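Local coordinates for DUF4442 domain-containing protein (PDB 1SH8) that is of unknown function but adopts the hot-dog family fold and is probably a thioesterase, at residues K94-V99 with T130-E135; R118-Y123 with L143-S148. All blocks are in the same frame, centred on the assembly; numbering follows the deposited sequence.

Interaction 1. Residues K94-V99 with T130-E135; sequences KGDIRV and TDEQGE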
loop_
_atom_site.group_PDB
_atom_site.type_symbol
_atom_site.label_atom_id
_atom_site.label_comp_id
_atom_site.label_asym_id
_atom_site.label_seq_id
_atom_site.Cartn_x
_atom_site.Cartn_y
_atom_site.Cartn_z
ATOM N N LYS A 94 2.225 5.373 16.095
ATOM C CA LYS A 94 1.543 4.839 17.267
ATOM C C LYS A 94 0.183 5.495 17.459
ATOM O O LYS A 94 0.024 6.693 17.230
ATOM C CB LYS A 94 2.411 5.043 18.514
ATOM C CG LYS A 94 3.736 4.290 18.450
ATOM C CD LYS A 94 4.559 4.482 19.708
ATOM C CE LYS A 94 5.909 3.788 19.591
ATOM N NZ LYS A 94 5.766 2.320 19.404
ATOM N N GLY A 95 -0.798 4.696 17.872
ATOM C CA GLY A 95 -2.131 5.218 18.085
ATOM C C GLY A 95 -2.869 5.399 16.774
ATOM O O GLY A 95 -2.490 4.816 15.754
ATOM N N ASP A 96 -3.930 6.201 16.801
ATOM C CA ASP A 96 -4.717 6.462 15.603
ATOM C C ASP A 96 -3.979 7.454 14.709
ATOM O O ASP A 96 -3.377 8.421 15.188
ATOM C CB ASP A 96 -6.087 7.028 15.974
ATOM C CG ASP A 96 -6.956 6.029 16.713
ATOM O OD1 ASP A 96 -6.561 4.854 16.824
ATOM O OD2 ASP A 96 -8.048 6.425 17.175
ATOM N N ILE A 97 -4.044 7.211 13.403
ATOM C CA ILE A 97 -3.370 8.054 12.427
ATOM C C ILE A 97 -4.402 8.678 11.493
ATOM O O ILE A 97 -5.384 8.030 11.130
ATOM C CB ILE A 97 -2.359 7.210 11.609
ATOM C CG1 ILE A 97 -1.417 6.460 12.561
ATOM C CG2 ILE A 97 -1.564 8.094 10.670
ATOM C CD1 ILE A 97 -0.592 7.361 13.480
ATOM N N ARG A 98 -4.179 9.934 11.105
ATOM C CA ARG A 98 -5.110 10.630 10.225
ATOM C C ARG A 98 -4.435 11.249 9.018
ATOM O O ARG A 98 -3.211 11.398 8.962
ATOM C CB ARG A 98 -5.844 11.758 10.975
ATOM C CG ARG A 98 -6.680 11.323 12.162
ATOM C CD ARG A 98 -7.567 12.477 12.637
ATOM N NE ARG A 98 -6.790 13.626 13.113
ATOM C CZ ARG A 98 -7.323 14.797 13.465
ATOM N NH1 ARG A 98 -8.636 14.983 13.394
ATOM N NH2 ARG A 98 -6.543 15.784 13.898
ATOM N N VAL A 99 -5.265 11.629 8.057
ATOM C CA VAL A 99 -4.805 12.278 6.847
ATOM C C VAL A 99 -5.939 13.146 6.319
ATOM O O VAL A 99 -7.119 12.832 6.508
ATOM C CB VAL A 99 -4.426 11.246 5.750
ATOM C CG1 VAL A 99 -5.668 10.491 5.284
ATOM C CG2 VAL A 99 -3.762 11.954 4.567
ATOM N N THR A 130 -0.560 11.975 10.152
ATOM C CA THR A 130 -0.144 12.425 11.472
ATOM C C THR A 130 -0.729 11.608 12.610
ATOM O O THR A 130 -1.803 11.023 12.475
ATOM C CB THR A 130 -0.545 13.905 11.685
ATOM O OG1 THR A 130 -1.973 14.033 11.597
ATOM C CG2 THR A 130 0.094 14.788 10.618
ATOM N N ASP A 131 -0.019 11.563 13.734
ATOM C CA ASP A 131 -0.535 10.842 14.890
ATOM C C ASP A 131 -1.310 11.812 15.791
ATOM O O ASP A 131 -1.472 12.987 15.452
ATOM C CB ASP A 131 0.589 10.138 15.665
ATOM C CG ASP A 131 1.591 11.096 16.272
ATOM O OD1 ASP A 131 1.270 12.289 16.469
ATOM O OD2 ASP A 131 2.712 10.633 16.575
ATOM N N GLU A 132 -1.788 11.321 16.930
ATOM C CA GLU A 132 -2.585 12.132 17.849
ATOM C C GLU A 132 -1.918 13.397 18.385
ATOM O O GLU A 132 -2.601 14.289 18.896
ATOM C CB GLU A 132 -3.069 11.250 19.004
ATOM C CG GLU A 132 -4.133 10.243 18.558
ATOM C CD GLU A 132 -4.437 9.187 19.609
ATOM O OE1 GLU A 132 -4.586 9.560 20.795
ATOM O OE2 GLU A 132 -4.536 7.987 19.245
ATOM N N GLN A 133 -0.595 13.473 18.254
ATOM C CA GLN A 133 0.177 14.628 18.711
ATOM C C GLN A 133 0.526 15.538 17.535
ATOM O O GLN A 133 1.249 16.522 17.695
ATOM C CB GLN A 133 1.470 14.161 19.381
ATOM C CG GLN A 133 1.252 13.322 20.618
ATOM C CD GLN A 133 0.660 14.131 21.735
ATOM O OE1 GLN A 133 1.275 15.085 22.215
ATOM N NE2 GLN A 133 -0.546 13.768 22.157
ATOM N N GLY A 134 0.022 15.200 16.352
ATOM C CA GLY A 134 0.307 16.006 15.180
ATOM C C GLY A 134 1.664 15.728 14.552
ATOM O O GLY A 134 2.089 16.467 13.652
ATOM N N GLU A 135 2.365 14.696 15.028
ATOM C CA GLU A 135 3.667 14.338 14.455
ATOM C C GLU A 135 3.443 13.670 13.099
ATOM O O GLU A 135 2.541 12.846 12.943
ATOM C CB GLU A 135 4.437 13.354 15.350
ATOM C CG GLU A 135 5.001 13.931 16.632
ATOM C CD GLU A 135 5.936 15.108 16.395
ATOM O OE1 GLU A 135 6.868 15.000 15.568
ATOM O OE2 GLU A 135 5.737 16.148 17.051
HETATM O O HOH W 1 3.425 7.992 16.439
HETATM O O HOH W 2 -1.770 8.647 17.432
HETATM O O HOH W 3 -3.897 13.427 13.579
#

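Interaction 2. Residues R118-Y123 with L143-S148; sequences RGKAEY and LYQLRS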
loop_
_atom_site.group_PDB
_atom_site.type_symbol
_atom_site.label_atom_id
_atom_site.label_comp_id
_atom_site.label_asym_id
_atom_site.label_seq_id
_atom_site.Cartn_x
_atom_site.Cartn_y
_atom_site.Cartn_z
ATOM N N ARG A 118 -11.985 14.224 -22.898
ATOM C CA ARG A 118 -10.938 13.318 -23.348
ATOM C C ARG A 118 -11.006 11.901 -22.804
ATOM O O ARG A 118 -10.250 11.034 -23.236
ATOM C CB ARG A 118 -9.579 13.942 -23.044
ATOM C CG ARG A 118 -9.402 15.267 -23.757
ATOM C CD ARG A 118 -8.147 15.999 -23.335
ATOM N NE ARG A 118 -8.013 17.262 -24.062
ATOM C CZ ARG A 118 -8.897 18.259 -24.016
ATOM N NH1 ARG A 118 -9.993 18.155 -23.272
ATOM N NH2 ARG A 118 -8.686 19.362 -24.721
ATOM N N GLY A 119 -11.911 11.663 -21.863
ATOM C CA GLY A 119 -12.043 10.329 -21.310
ATOM C C GLY A 119 -11.235 10.077 -20.050
ATOM O O GLY A 119 -11.503 9.118 -19.326
ATOM N N LYS A 120 -10.243 10.924 -19.788
ATOM C CA LYS A 120 -9.414 10.773 -18.595
ATOM C C LYS A 120 -8.710 12.079 -18.243
ATOM O O LYS A 120 -8.473 12.932 -19.112
ATOM C CB LYS A 120 -8.369 9.674 -18.797
ATOM C CG LYS A 120 -7.305 10.008 -19.827
ATOM C CD LYS A 120 -6.289 8.879 -19.945
ATOM C CE LYS A 120 -5.210 9.206 -20.968
ATOM N NZ LYS A 120 -4.180 8.130 -21.034
ATOM N N ALA A 121 -8.383 12.227 -16.961
ATOM C CA ALA A 121 -7.705 13.412 -16.446
ATOM C C ALA A 121 -6.942 12.992 -15.199
ATOM O O ALA A 121 -7.459 12.228 -14.385
ATOM C CB ALA A 121 -8.717 14.484 -16.097
ATOM N N GLU A 122 -5.720 13.489 -15.042
ATOM C CA GLU A 122 -4.907 13.128 -13.882
ATOM C C GLU A 122 -4.924 14.177 -12.781
ATOM O O GLU A 122 -4.997 15.373 -13.045
ATOM C CB GLU A 122 -3.435 12.948 -14.265
ATOM C CG GLU A 122 -3.105 12.005 -15.400
ATOM C CD GLU A 122 -1.605 11.993 -15.685
ATOM O OE1 GLU A 122 -0.959 13.059 -15.520
ATOM O OE2 GLU A 122 -1.073 10.934 -16.080
ATOM N N TYR A 123 -4.847 13.715 -11.540
ATOM C CA TYR A 123 -4.744 14.617 -10.403
ATOM C C TYR A 123 -3.793 13.953 -9.409
ATOM O O TYR A 123 -3.762 12.725 -9.280
ATOM C CB TYR A 123 -6.115 14.939 -9.772
ATOM C CG TYR A 123 -6.920 13.777 -9.221
ATOM C CD1 TYR A 123 -6.913 13.477 -7.854
ATOM C CD2 TYR A 123 -7.738 13.018 -10.056
ATOM C CE1 TYR A 123 -7.711 12.449 -7.335
ATOM C CE2 TYR A 123 -8.537 11.988 -9.550
ATOM C CZ TYR A 123 -8.520 11.710 -8.192
ATOM O OH TYR A 123 -9.321 10.698 -7.708
ATOM N N LEU A 143 -0.346 9.699 -7.917
ATOM C CA LEU A 143 -0.945 10.135 -9.173
ATOM C C LEU A 143 -2.181 9.289 -9.428
ATOM O O LEU A 143 -2.107 8.059 -9.452
ATOM C CB LEU A 143 0.035 9.955 -10.338
ATOM C CG LEU A 143 -0.461 10.367 -11.731
ATOM C CD1 LEU A 143 -0.739 11.869 -11.776
ATOM C CD2 LEU A 143 0.582 9.995 -12.769
ATOM N N TYR A 144 -3.312 9.962 -9.611
ATOM C CA TYR A 144 -4.587 9.309 -9.875
ATOM C C TYR A 144 -5.090 9.739 -11.234
ATOM O O TYR A 144 -4.674 10.760 -11.780
ATOM C CB TYR A 144 -5.637 9.728 -8.842
ATOM C CG TYR A 144 -5.309 9.328 -7.434
ATOM C CD1 TYR A 144 -5.712 8.089 -6.928
ATOM C CD2 TYR A 144 -4.568 10.176 -6.606
ATOM C CE1 TYR A 144 -5.381 7.701 -5.624
ATOM C CE2 TYR A 144 -4.230 9.798 -5.304
ATOM C CZ TYR A 144 -4.640 8.559 -4.825
ATOM O OH TYR A 144 -4.289 8.174 -3.552
ATOM N N GLN A 145 -6.015 8.957 -11.765
ATOM C CA GLN A 145 -6.617 9.274 -13.037
ATOM C C GLN A 145 -8.127 9.196 -12.839
ATOM O O GLN A 145 -8.623 8.257 -12.212
ATOM C CB GLN A 145 -6.177 8.253 -14.082
ATOM C CG GLN A 145 -5.911 8.830 -15.448
ATOM C CD GLN A 145 -5.423 7.777 -16.415
ATOM O OE1 GLN A 145 -6.167 6.876 -16.787
ATOM N NE2 GLN A 145 -4.163 7.877 -16.816
ATOM N N LEU A 146 -8.843 10.207 -13.324
ATOM C CA LEU A 146 -10.304 10.220 -13.267
ATOM C C LEU A 146 -10.663 9.746 -14.677
ATOM O O LEU A 146 -10.268 10.372 -15.663
ATOM C CB LEU A 146 -10.837 11.641 -13.039
ATOM C CG LEU A 146 -12.359 11.790 -12.953
ATOM C CD1 LEU A 146 -12.884 11.054 -11.720
ATOM C CD2 LEU A 146 -12.728 13.268 -12.887
ATOM N N ARG A 147 -11.390 8.638 -14.781
ATOM C CA ARG A 147 -11.727 8.100 -16.093
ATOM C C ARG A 147 -13.213 7.932 -16.308
ATOM O O ARG A 147 -13.956 7.646 -15.374
ATOM C CB ARG A 147 -11.055 6.737 -16.287
ATOM C CG ARG A 147 -9.540 6.751 -16.128
ATOM C CD ARG A 147 -8.969 5.351 -16.265
ATOM N NE ARG A 147 -9.269 4.751 -17.564
ATOM C CZ ARG A 147 -8.652 5.060 -18.703
ATOM N NH1 ARG A 147 -7.685 5.968 -18.722
ATOM N NH2 ARG A 147 -9.003 4.455 -19.830
ATOM N N SER A 148 -13.650 8.107 -17.547
ATOM C CA SER A 148 -15.056 7.914 -17.853
ATOM C C SER A 148 -15.207 6.452 -18.252
ATOM O O SER A 148 -14.256 5.821 -18.719
ATOM C CB SER A 148 -15.497 8.826 -19.002
ATOM O OG SER A 148 -14.768 8.550 -20.182
HETATM O O HOH W 4 -6.206 5.320 -21.313
HETATM O O HOH W 5 -1.268 8.281 -15.847
#

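Interaction 1. Residues K94-V99 with T130-E135
A single antiparallel bridge, Arg-98 with Thr-130, joins the start of strand 97-102 to the strand end that runs into the turn 131-134. Arg-98 N donates to Thr-130 O at 3.0 Å, in the plane of that carbonyl, and Thr-130 N returns a bond to Arg-98 O. The carbonyl of Thr-130 also receives a CA-H...O contact from Ile-97. Ile-97 CD1 packs on Asp-131 CB at 3.7 Å. Past the bridge the contact turns polar. Glu-132 reaches back with CD anti to CA (chi2 169°). Its OE2 takes the N-H of Asp-96 on the anti lone pair (3.1 Å, 165° at the hydrogen). The carboxylate of Asp-96 is near, with OD2 4.4 Å from Glu-132 OE2; Asp-96 OD1 accepts from Gly-42 N. The loop itself is a type I beta turn from Asp-131 to Gly-134, combined with an Asx turn, and it links the long hairpin strands 120-130 and 136-148 of the hot-dog sheet. Asp-131 OD1 accepts from Gln-133 N at 2.8 Å and from Glu-135 N at 3.0 Å, on opposite faces of its carboxylate. Asp-131 OD2 takes a water that accepts from Lys-94 N. A second water donates to Lys-94 O and Asp-96 O and accepts from Glu-132 N at 2.7 Å. A third joins Arg-98 NE, Thr-130 OG1 and Asp-131 O. Arg-98 NH1 is salt-bridged to Glu-29.

Interaction 2. Residues R118-Y123 with L143-S148
Leu-146 N donates to Ala-121 O at 2.7 Å, nearly straight at 175°, in the shortest backbone bond between the strands. Ala-121 N donates in return to Leu-146 O at 2.9 Å. Tyr-123 and Tyr-144 exchange a further pair. Gly-119, just after helix 105-118, has positive phi and turns the chain into strand 120-130. Its O accepts from Ser-148 N at 3.0 Å, from above the carbonyl plane. On the sheet face that carries Tyr-123 and Tyr-144, Tyr-123 CG stands between its backbone N and carbonyl carbon (chi1 60°). CB of Tyr-144 sits over the Tyr-123 ring, 3.7 Å from its centroid. The ring planes lie 19° apart but are displaced, with little overlap. Tyr-123 OH bonds to Gly-65 O and Tyr-144 OH to Glu-62 O. Helix 105-118 covers Ala-121 and Leu-146 on this same face. On the other face, Arg-147 NH1 donates to Gln-145 OE1 at 2.6 Å. Lys-120 lies side by side with Arg-147, its CD at the guanidinium edge, 3.5 Å from NH1. A water joins Glu-122 OE2 to Gln-145 NE2, the latter weakly. Non-hydrogen-bonded pairs alternate with hydrogen-bonded ones, the pattern of an antiparallel beta hairpin, here strands 120-130 and 136-148.

How the interactions relate
Both interactions involve the hairpin of strands 120-130 and 136-148, on opposite sides of the centre of the chain, with centres about 30 Å apart. Interaction 1 lies at its turn and ties it to strand 97-102, the neighbouring strand of the hot-dog sheet. Interaction 2 lies at its open end and pairs the two hairpin strands with each other. The first is a surface contact, with one backbone bridge and much of the rest carried by carboxylates and waters. The second is partly buried and has four paired positions in continuous register. Its tyrosines and Leu-146 face the helices, while charged and amide side chains occupy the other face.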